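Local atomic coordinates of ORF 37 (PDB entry 3FHD), a protein that cuts double- and single-stranded DNA as a metal-dependent endo- and exonuclease of the PD-(D/E)XK superfamily, helping to resolve branched viral DNA so that unit-length genomes are made. Residues 31-36 / 63-68; 70-75 / 491-496; 89-94 / 120-125. All coordinates share one frame; numbering follows the deposited sequence.

Interaction 1 of 3, residues 31-36 / 63-68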
loop_
_atom_site.group_PDB
_atom_site.type_symbol
_atom_site.label_atom_id
_atom_site.label_comp_id
_atom_site.label_asym_id
_atom_site.label_seq_id
_atom_site.Cartn_x
_atom_site.Cartn_y
_atom_site.Cartn_z
ATOM N N ASP A 31 -18.683 21.878 0.307
ATOM C CA ASP A 31 -19.937 21.179 0.224
ATOM C C ASP A 31 -19.904 20.263 -0.990
ATOM O O ASP A 31 -19.944 20.739 -2.125
ATOM C CB ASP A 31 -21.088 22.194 0.149
ATOM C CG ASP A 31 -22.465 21.559 0.356
ATOM O OD1 ASP A 31 -22.556 20.333 0.582
ATOM O OD2 ASP A 31 -23.467 22.305 0.284
ATOM N N LEU A 32 -19.836 18.949 -0.750
ATOM C CA LEU A 32 -19.960 17.985 -1.844
ATOM C C LEU A 32 -21.307 18.125 -2.543
ATOM O O LEU A 32 -21.469 17.699 -3.674
ATOM C CB LEU A 32 -19.755 16.531 -1.365
ATOM C CG LEU A 32 -18.326 15.998 -1.148
ATOM C CD1 LEU A 32 -18.328 14.536 -0.696
ATOM C CD2 LEU A 32 -17.461 16.195 -2.382
ATOM N N PHE A 33 -22.274 18.722 -1.856
ATOM C CA PHE A 33 -23.614 18.904 -2.410
ATOM C C PHE A 33 -23.831 20.291 -3.002
ATOM O O PHE A 33 -24.836 20.538 -3.672
ATOM C CB PHE A 33 -24.678 18.516 -1.369
ATOM C CG PHE A 33 -24.631 17.059 -1.006
ATOM C CD1 PHE A 33 -25.153 16.108 -1.867
ATOM C CD2 PHE A 33 -24.018 16.639 0.171
ATOM C CE1 PHE A 33 -25.086 14.742 -1.550
ATOM C CE2 PHE A 33 -23.944 15.285 0.507
ATOM C CZ PHE A 33 -24.480 14.333 -0.354
ATOM N N SER A 34 -22.878 21.189 -2.777
ATOM C CA SER A 34 -22.951 22.529 -3.355
ATOM C C SER A 34 -22.663 22.442 -4.847
ATOM O O SER A 34 -21.854 21.631 -5.277
ATOM C CB SER A 34 -21.939 23.463 -2.699
ATOM O OG SER A 34 -21.874 24.695 -3.408
ATOM N N GLU A 35 -23.314 23.287 -5.634
ATOM C CA GLU A 35 -23.038 23.328 -7.077
ATOM C C GLU A 35 -21.880 24.280 -7.439
ATOM O O GLU A 35 -21.451 24.311 -8.597
ATOM C CB GLU A 35 -24.310 23.649 -7.881
ATOM N N ASP A 36 -21.377 25.036 -6.450
ATOM C CA ASP A 36 -20.206 25.905 -6.616
ATOM C C ASP A 36 -19.009 25.140 -7.143
ATOM O O ASP A 36 -18.819 23.957 -6.807
ATOM C CB ASP A 36 -19.806 26.517 -5.282
ATOM C CG ASP A 36 -20.847 27.485 -4.733
ATOM O OD1 ASP A 36 -21.475 28.253 -5.520
ATOM O OD2 ASP A 36 -21.018 27.496 -3.494
ATOM N N LEU A 63 -21.062 11.370 4.892
ATOM C CA LEU A 63 -22.109 10.643 5.598
ATOM C C LEU A 63 -22.733 11.454 6.746
ATOM O O LEU A 63 -23.849 11.143 7.222
ATOM C CB LEU A 63 -21.556 9.309 6.130
ATOM C CG LEU A 63 -21.101 8.299 5.086
ATOM C CD1 LEU A 63 -20.553 7.045 5.796
ATOM C CD2 LEU A 63 -22.245 7.974 4.135
ATOM N N LYS A 64 -22.023 12.500 7.165
ATOM C CA LYS A 64 -22.436 13.369 8.277
ATOM C C LYS A 64 -23.219 14.567 7.757
ATOM O O LYS A 64 -23.834 15.284 8.544
ATOM C CB LYS A 64 -21.213 13.863 9.074
ATOM C CG LYS A 64 -20.519 12.773 9.921
ATOM C CD LYS A 64 -21.031 12.791 11.332
ATOM C CE LYS A 64 -20.753 11.499 12.105
ATOM N NZ LYS A 64 -20.618 11.823 13.570
ATOM N N HIS A 65 -23.199 14.778 6.439
ATOM C CA HIS A 65 -23.869 15.957 5.827
ATOM C C HIS A 65 -25.381 15.920 6.094
ATOM O O HIS A 65 -25.967 14.842 6.160
ATOM C CB HIS A 65 -23.579 15.988 4.314
ATOM C CG HIS A 65 -23.955 17.276 3.642
ATOM N ND1 HIS A 65 -25.265 17.621 3.373
ATOM C CD2 HIS A 65 -23.197 18.299 3.170
ATOM C CE1 HIS A 65 -25.301 18.805 2.782
ATOM N NE2 HIS A 65 -24.060 19.242 2.654
ATOM N N ALA A 66 -26.014 17.083 6.239
ATOM C CA ALA A 66 -27.461 17.160 6.464
ATOM C C ALA A 66 -28.305 16.390 5.433
ATOM O O ALA A 66 -29.297 15.752 5.790
ATOM C CB ALA A 66 -27.916 18.636 6.551
ATOM N N LYS A 67 -27.900 16.431 4.169
ATOM C CA LYS A 67 -28.645 15.787 3.094
ATOM C C LYS A 67 -28.589 14.246 3.126
ATOM O O LYS A 67 -29.581 13.605 2.799
ATOM C CB LYS A 67 -28.231 16.359 1.732
ATOM C CG LYS A 67 -28.487 17.873 1.565
ATOM C CD LYS A 67 -28.492 18.250 0.077
ATOM C CE LYS A 67 -28.893 19.697 -0.196
ATOM N NZ LYS A 67 -27.748 20.553 -0.668
ATOM N N VAL A 68 -27.463 13.657 3.545
ATOM C CA VAL A 68 -27.359 12.189 3.763
ATOM C C VAL A 68 -28.151 11.773 5.014
ATOM O O VAL A 68 -28.832 10.738 5.012
ATOM C CB VAL A 68 -25.877 11.700 3.867
ATOM C CG1 VAL A 68 -25.803 10.185 4.156
ATOM C CG2 VAL A 68 -25.105 12.001 2.583
#
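The F33 ring presents its edge to a face of H65 in a T-shaped (edge-to-face) stack, joining the type I beta turn D31–S34 to the N-cap of helix 66-72. F33 CB comes first, 3.8 Å from K67 NZ, where the lysine chain runs past the phenylalanine in the opposite sense. CG lies near K67 CD. F33 CD2 is the atom in the stack: it stands over the centre of the imidazole, 3.5 Å from H65 CG, with the two planes at 60°. CE2 continues across H65 CG and CB, and F33 CZ ends 3.8 Å from V68 CG2. CG of H65 is anti to the backbone N (chi1 -168°). At the N-cap, ND1 accepts from K67 N in the ring plane, in a nearly straight capping bond. The other nitrogen reaches the turn: H65 NE2 gives a weak, bent bond of 2.8 Å to D31 OD1. The in-plane ND1 bond probably does most to set the ring's rotation, with the weak NE2 bond adding to it. F33 also meets the ring of F91 in helix 83-100. D31 OD1 has a second donor, F33 N at 2.9 Å, which closes an Asx turn and arrives from above the carboxylate plane.

Interaction 2 of 3, residues 70-75 / 491-496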
loop_
_atom_site.group_PDB
_atom_site.type_symbol
_atom_site.label_atom_id
_atom_site.label_comp_id
_atom_site.label_asym_id
_atom_site.label_seq_id
_atom_site.Cartn_x
_atom_site.Cartn_y
_atom_site.Cartn_z
ATOM N N ASP A 70 -30.764 13.359 6.364
ATOM C CA ASP A 70 -32.168 13.495 5.995
ATOM C C ASP A 70 -32.704 12.314 5.184
ATOM O O ASP A 70 -33.795 11.819 5.457
ATOM C CB ASP A 70 -32.381 14.792 5.200
ATOM C CG ASP A 70 -32.248 16.055 6.062
ATOM O OD1 ASP A 70 -32.130 15.960 7.310
ATOM O OD2 ASP A 70 -32.260 17.164 5.476
ATOM N N TRP A 71 -31.947 11.906 4.166
ATOM C CA TRP A 71 -32.237 10.727 3.342
ATOM C C TRP A 71 -32.267 9.466 4.200
ATOM O O TRP A 71 -33.181 8.645 4.070
ATOM C CB TRP A 71 -31.159 10.613 2.245
ATOM C CG TRP A 71 -31.159 9.357 1.401
ATOM C CD1 TRP A 71 -32.149 8.924 0.559
ATOM C CD2 TRP A 71 -30.091 8.396 1.290
ATOM N NE1 TRP A 71 -31.770 7.743 -0.045
ATOM C CE2 TRP A 71 -30.517 7.398 0.387
ATOM C CE3 TRP A 71 -28.835 8.271 1.892
ATOM C CZ2 TRP A 71 -29.726 6.292 0.061
ATOM C CZ3 TRP A 71 -28.046 7.182 1.565
ATOM C CH2 TRP A 71 -28.505 6.200 0.645
ATOM N N CYS A 72 -31.274 9.331 5.084
ATOM C CA CYS A 72 -31.132 8.161 5.953
ATOM C C CYS A 72 -32.224 8.064 7.007
ATOM O O CYS A 72 -32.493 6.974 7.519
ATOM C CB CYS A 72 -29.745 8.123 6.628
ATOM S SG CYS A 72 -28.477 7.581 5.524
ATOM N N ALA A 73 -32.851 9.199 7.323
ATOM C CA ALA A 73 -33.939 9.233 8.298
ATOM C C ALA A 73 -35.169 8.459 7.822
ATOM O O ALA A 73 -35.967 8.035 8.637
ATOM C CB ALA A 73 -34.322 10.679 8.621
ATOM N N GLN A 74 -35.325 8.273 6.512
ATOM C CA GLN A 74 -36.509 7.590 5.959
ATOM C C GLN A 74 -36.561 6.099 6.309
ATOM O O GLN A 74 -35.537 5.416 6.277
ATOM C CB GLN A 74 -36.534 7.729 4.446
ATOM C CG GLN A 74 -36.727 9.135 3.968
ATOM C CD GLN A 74 -36.608 9.220 2.474
ATOM O OE1 GLN A 74 -37.610 9.248 1.770
ATOM N NE2 GLN A 74 -35.385 9.226 1.975
ATOM N N ALA A 75 -37.756 5.599 6.634
ATOM C CA ALA A 75 -37.945 4.176 6.974
ATOM C C ALA A 75 -37.427 3.185 5.913
ATOM O O ALA A 75 -36.808 2.170 6.251
ATOM C CB ALA A 75 -39.413 3.897 7.282
ATOM N N PRO A 491 -24.461 6.102 13.753
ATOM C CA PRO A 491 -25.500 5.225 14.303
ATOM C C PRO A 491 -26.898 5.487 13.721
ATOM O O PRO A 491 -27.818 4.677 13.932
ATOM C CB PRO A 491 -25.472 5.536 15.815
ATOM C CG PRO A 491 -24.911 6.931 15.909
ATOM C CD PRO A 491 -23.970 7.088 14.738
ATOM N N TYR A 492 -27.046 6.613 13.022
ATOM C CA TYR A 492 -28.321 7.028 12.418
ATOM C C TYR A 492 -28.527 6.400 11.044
ATOM O O TYR A 492 -29.553 6.654 10.404
ATOM C CB TYR A 492 -28.399 8.558 12.286
ATOM C CG TYR A 492 -27.192 9.154 11.596
ATOM C CD1 TYR A 492 -26.093 9.573 12.345
ATOM C CD2 TYR A 492 -27.119 9.243 10.201
ATOM C CE1 TYR A 492 -24.977 10.082 11.750
ATOM C CE2 TYR A 492 -25.983 9.767 9.580
ATOM C CZ TYR A 492 -24.923 10.183 10.371
ATOM O OH TYR A 492 -23.809 10.706 9.814
ATOM N N ILE A 493 -27.545 5.619 10.574
ATOM C CA ILE A 493 -27.625 4.945 9.271
ATOM C C ILE A 493 -28.079 3.490 9.415
ATOM O O ILE A 493 -27.430 2.684 10.103
ATOM C CB ILE A 493 -26.251 5.002 8.468
ATOM C CG1 ILE A 493 -25.858 6.442 8.126
ATOM C CG2 ILE A 493 -26.344 4.180 7.155
ATOM C CD1 ILE A 493 -24.542 6.576 7.284
ATOM N N LYS A 494 -29.176 3.138 8.744
ATOM C CA LYS A 494 -29.675 1.770 8.799
ATOM C C LYS A 494 -28.918 0.829 7.867
ATOM O O LYS A 494 -29.497 0.293 6.924
ATOM C CB LYS A 494 -31.184 1.725 8.529
ATOM C CG LYS A 494 -32.015 2.459 9.573
ATOM C CD LYS A 494 -33.524 2.273 9.346
ATOM C CE LYS A 494 -34.097 3.277 8.332
ATOM N NZ LYS A 494 -33.961 4.709 8.775
ATOM N N TRP A 495 -27.626 0.631 8.155
ATOM C CA TRP A 495 -26.726 -0.169 7.321
ATOM C C TRP A 495 -27.335 -1.541 7.034
ATOM O O TRP A 495 -27.837 -2.208 7.964
ATOM C CB TRP A 495 -25.382 -0.393 8.030
ATOM C CG TRP A 495 -24.610 0.840 8.352
ATOM C CD1 TRP A 495 -24.527 1.474 9.560
ATOM C CD2 TRP A 495 -23.778 1.574 7.454
ATOM N NE1 TRP A 495 -23.683 2.558 9.477
ATOM C CE2 TRP A 495 -23.216 2.653 8.190
ATOM C CE3 TRP A 495 -23.440 1.420 6.093
ATOM C CZ2 TRP A 495 -22.351 3.586 7.615
ATOM C CZ3 TRP A 495 -22.565 2.360 5.509
ATOM C CH2 TRP A 495 -22.031 3.424 6.272
ATOM N N ASP A 496 -27.305 -1.935 5.759
ATOM C CA ASP A 496 -27.686 -3.273 5.330
ATOM C C ASP A 496 -26.402 -3.939 4.868
ATOM O O ASP A 496 -25.910 -3.665 3.771
ATOM C CB ASP A 496 -28.758 -3.218 4.217
ATOM C CG ASP A 496 -29.160 -4.608 3.692
ATOM O OD1 ASP A 496 -28.354 -5.553 3.776
ATOM O OD2 ASP A 496 -30.298 -4.769 3.194
HETATM O O HOH W 1 -30.817 4.800 6.922
#
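K494 reaches across to the C-terminal end of helix 66-72 and puts its ammonium between two backbone carbonyls, while C72 and I493 pack beside it. The lysine sits at the centre of an inverse gamma turn in the segment between helices 468-489 and 498-502, so the contact joins the far C-terminal part of the chain to an N-terminal helix. Its chain leaves the backbone extended, then bends twice: chi3 of -85° turns CE and chi4 of -62° turns NZ back toward the carbonyls. K494 NZ binds C72 O at 3.0 Å, nearly along the C=O axis, and Q74 O at 3.0 Å from above that carbonyl's plane. The two grips differ in direction, and the positive charge would suit the carbonyl-rich end of a helix. K494 CE passes 3.6 Å from A75 O. Beside these bonds, C72 SG meets I493 CG1 at 3.9 Å. I493 CG2 in turn lies over the centre of one face of the W495 indole. Y492 OH bonds L63 O of helix 59-64, and the tyrosine ring makes a cation-pi contact with R69 of helix 66-72. A water also bridges the two backbones: it donates to C72 O at 2.8 Å and accepts from K494 N at 3.0 Å.

Interaction 3 of 3, residues 89-94 / 120-125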
loop_
_atom_site.group_PDB
_atom_site.type_symbol
_atom_site.label_atom_id
_atom_site.label_comp_id
_atom_site.label_asym_id
_atom_site.label_seq_id
_atom_site.Cartn_x
_atom_site.Cartn_y
_atom_site.Cartn_z
ATOM N N ASN A 89 -17.992 8.193 -4.253
ATOM C CA ASN A 89 -17.003 8.404 -5.337
ATOM C C ASN A 89 -17.558 9.377 -6.386
ATOM O O ASN A 89 -16.870 10.286 -6.846
ATOM C CB ASN A 89 -16.589 7.095 -6.015
ATOM C CG ASN A 89 -15.411 6.393 -5.285
ATOM O OD1 ASN A 89 -14.317 6.266 -5.834
ATOM N ND2 ASN A 89 -15.628 5.982 -4.057
ATOM N N TYR A 90 -18.814 9.187 -6.768
ATOM C CA TYR A 90 -19.427 10.107 -7.720
ATOM C C TYR A 90 -19.414 11.564 -7.248
ATOM O O TYR A 90 -18.932 12.440 -7.963
ATOM C CB TYR A 90 -20.851 9.666 -8.110
ATOM C CG TYR A 90 -21.532 10.757 -8.911
ATOM C CD1 TYR A 90 -21.147 11.019 -10.242
ATOM C CD2 TYR A 90 -22.542 11.535 -8.346
ATOM C CE1 TYR A 90 -21.758 12.039 -10.979
ATOM C CE2 TYR A 90 -23.174 12.562 -9.098
ATOM C CZ TYR A 90 -22.773 12.795 -10.392
ATOM O OH TYR A 90 -23.405 13.786 -11.128
ATOM N N PHE A 91 -19.948 11.830 -6.058
ATOM C CA PHE A 91 -19.963 13.200 -5.511
ATOM C C PHE A 91 -18.562 13.783 -5.351
ATOM O O PHE A 91 -18.344 14.989 -5.621
ATOM C CB PHE A 91 -20.705 13.237 -4.162
ATOM C CG PHE A 91 -22.216 13.089 -4.307
ATOM C CD1 PHE A 91 -22.976 14.136 -4.803
ATOM C CD2 PHE A 91 -22.840 11.891 -3.996
ATOM C CE1 PHE A 91 -24.378 14.008 -4.979
ATOM C CE2 PHE A 91 -24.223 11.738 -4.146
ATOM C CZ PHE A 91 -25.001 12.815 -4.647
ATOM N N LEU A 92 -17.639 12.960 -4.855
ATOM C CA LEU A 92 -16.243 13.369 -4.694
ATOM C C LEU A 92 -15.657 13.838 -6.040
ATOM O O LEU A 92 -15.148 14.935 -6.161
ATOM C CB LEU A 92 -15.393 12.199 -4.157
ATOM C CG LEU A 92 -13.894 12.541 -4.068
ATOM C CD1 LEU A 92 -13.637 13.856 -3.267
ATOM C CD2 LEU A 92 -13.156 11.382 -3.483
ATOM N N PHE A 93 -15.676 12.958 -7.030
ATOM C CA PHE A 93 -15.118 13.285 -8.331
ATOM C C PHE A 93 -15.908 14.318 -9.142
ATOM O O PHE A 93 -15.303 15.066 -9.907
ATOM C CB PHE A 93 -14.766 12.030 -9.131
ATOM C CG PHE A 93 -13.467 11.399 -8.680
ATOM C CD1 PHE A 93 -12.267 11.726 -9.327
ATOM C CD2 PHE A 93 -13.431 10.546 -7.574
ATOM C CE1 PHE A 93 -11.053 11.166 -8.916
ATOM C CE2 PHE A 93 -12.218 9.972 -7.130
ATOM C CZ PHE A 93 -11.008 10.299 -7.801
ATOM N N SER A 94 -17.212 14.427 -8.929
ATOM C CA SER A 94 -17.929 15.560 -9.529
ATOM C C SER A 94 -17.352 16.879 -8.981
ATOM O O SER A 94 -17.198 17.853 -9.730
ATOM C CB SER A 94 -19.442 15.496 -9.276
ATOM O OG SER A 94 -20.080 16.521 -10.019
ATOM N N LEU A 120 -28.006 14.811 -9.138
ATOM C CA LEU A 120 -27.509 15.744 -8.138
ATOM C C LEU A 120 -27.928 15.388 -6.718
ATOM O O LEU A 120 -27.294 15.843 -5.763
ATOM C CB LEU A 120 -27.989 17.172 -8.447
ATOM C CG LEU A 120 -27.438 17.804 -9.728
ATOM C CD1 LEU A 120 -28.387 18.891 -10.219
ATOM C CD2 LEU A 120 -26.009 18.324 -9.535
ATOM N N ASP A 121 -28.995 14.599 -6.582
ATOM C CA ASP A 121 -29.532 14.219 -5.268
ATOM C C ASP A 121 -29.043 12.840 -4.807
ATOM O O ASP A 121 -28.855 11.929 -5.621
ATOM C CB ASP A 121 -31.068 14.266 -5.287
ATOM C CG ASP A 121 -31.661 13.204 -6.181
ATOM O OD1 ASP A 121 -31.268 13.144 -7.373
ATOM O OD2 ASP A 121 -32.504 12.422 -5.685
ATOM N N VAL A 122 -28.828 12.692 -3.500
ATOM C CA VAL A 122 -28.280 11.449 -2.971
ATOM C C VAL A 122 -29.214 10.248 -3.176
ATOM O O VAL A 122 -28.732 9.175 -3.512
ATOM C CB VAL A 122 -27.778 11.590 -1.512
ATOM C CG1 VAL A 122 -28.949 11.782 -0.536
ATOM C CG2 VAL A 122 -26.922 10.421 -1.122
ATOM N N ALA A 123 -30.532 10.426 -3.038
ATOM C CA ALA A 123 -31.467 9.320 -3.260
ATOM C C ALA A 123 -31.265 8.671 -4.628
ATOM O O ALA A 123 -31.163 7.457 -4.714
ATOM C CB ALA A 123 -32.918 9.765 -3.093
ATOM N N SER A 124 -31.197 9.477 -5.686
ATOM C CA SER A 124 -31.058 8.955 -7.063
ATOM C C SER A 124 -29.691 8.375 -7.347
ATOM O O SER A 124 -29.565 7.277 -7.909
ATOM C CB SER A 124 -31.353 10.038 -8.091
ATOM O OG SER A 124 -32.674 10.485 -7.938
ATOM N N VAL A 125 -28.654 9.108 -6.954
ATOM C CA VAL A 125 -27.290 8.636 -7.143
ATOM C C VAL A 125 -27.133 7.277 -6.466
ATOM O O VAL A 125 -26.674 6.313 -7.102
ATOM C CB VAL A 125 -26.259 9.648 -6.611
ATOM C CG1 VAL A 125 -24.860 9.065 -6.622
ATOM C CG2 VAL A 125 -26.321 10.910 -7.482
#
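V125 is the bump that the aromatic pair Y90 and F91 receives, where helix 83-100 packs against the first turn of helix 122-130 within a mainly helical part of the nuclease. The two rings come from successive residues of one helix, and their first side-chain torsions differ: Y90 CG is anti to its backbone N (chi1 171°), whereas F91 CG lies beside its own (chi1 -73°). The isopropyl group of V125 enters the angle between them. V125 CG1 touches Y90 CD2 at 3.8 Å and F91 CE2 at 3.7 Å; V125 CG2 meets F91 CZ at 3.7 Å and also lies near Y90 CE2. Each methyl therefore contacts both rings. V125 crosses Y90 at about a right angle but meets F91 tip to tip. Y90 CD2 in turn stands over the centre of one F91 face, so the two rings line the hollow together, one over the other's face.

F91 is itself a bump for the second segment. Its outer end pushes into the bend where the chain enters helix 122-130: F91 CZ approaches V122 CA at 3.9 Å, and CE2 looks toward V122 CG2. At the ring's edge, close to its plane, F91 CE1 meets L120 O at 3.5 Å. The hydroxyl of Y90 passes beyond V125 to bond L119 O, and F109 and F114 meet the tyrosine ring edge-to-face.

D121 is the N-cap of helix 122-130. D121 OD2 accepts S124 N at 3.2 Å from above the carboxylate plane, and S124 OG at 3.0 Å on the syn lone pair.

In the fold
All three contacts belong to the helical region remote from the magnesium site. Interaction 3 is buried and apolar across its interface, interaction 2 is partly buried, with a lysine ammonium between two carbonyls and a water between backbones around a small apolar patch, and interaction 1 lies at the surface, mixing an aromatic stack with a weak polar bond. Interactions 1 and 2 share helix 66-72, using its start and its end, and L63 CD1 packs on W495 CH2 between them. The centres of interactions 1 and 3 are about 9 Å apart, with L32 packed on L92; W71 packs on V122 and A123, connecting 70-75 to 120-125.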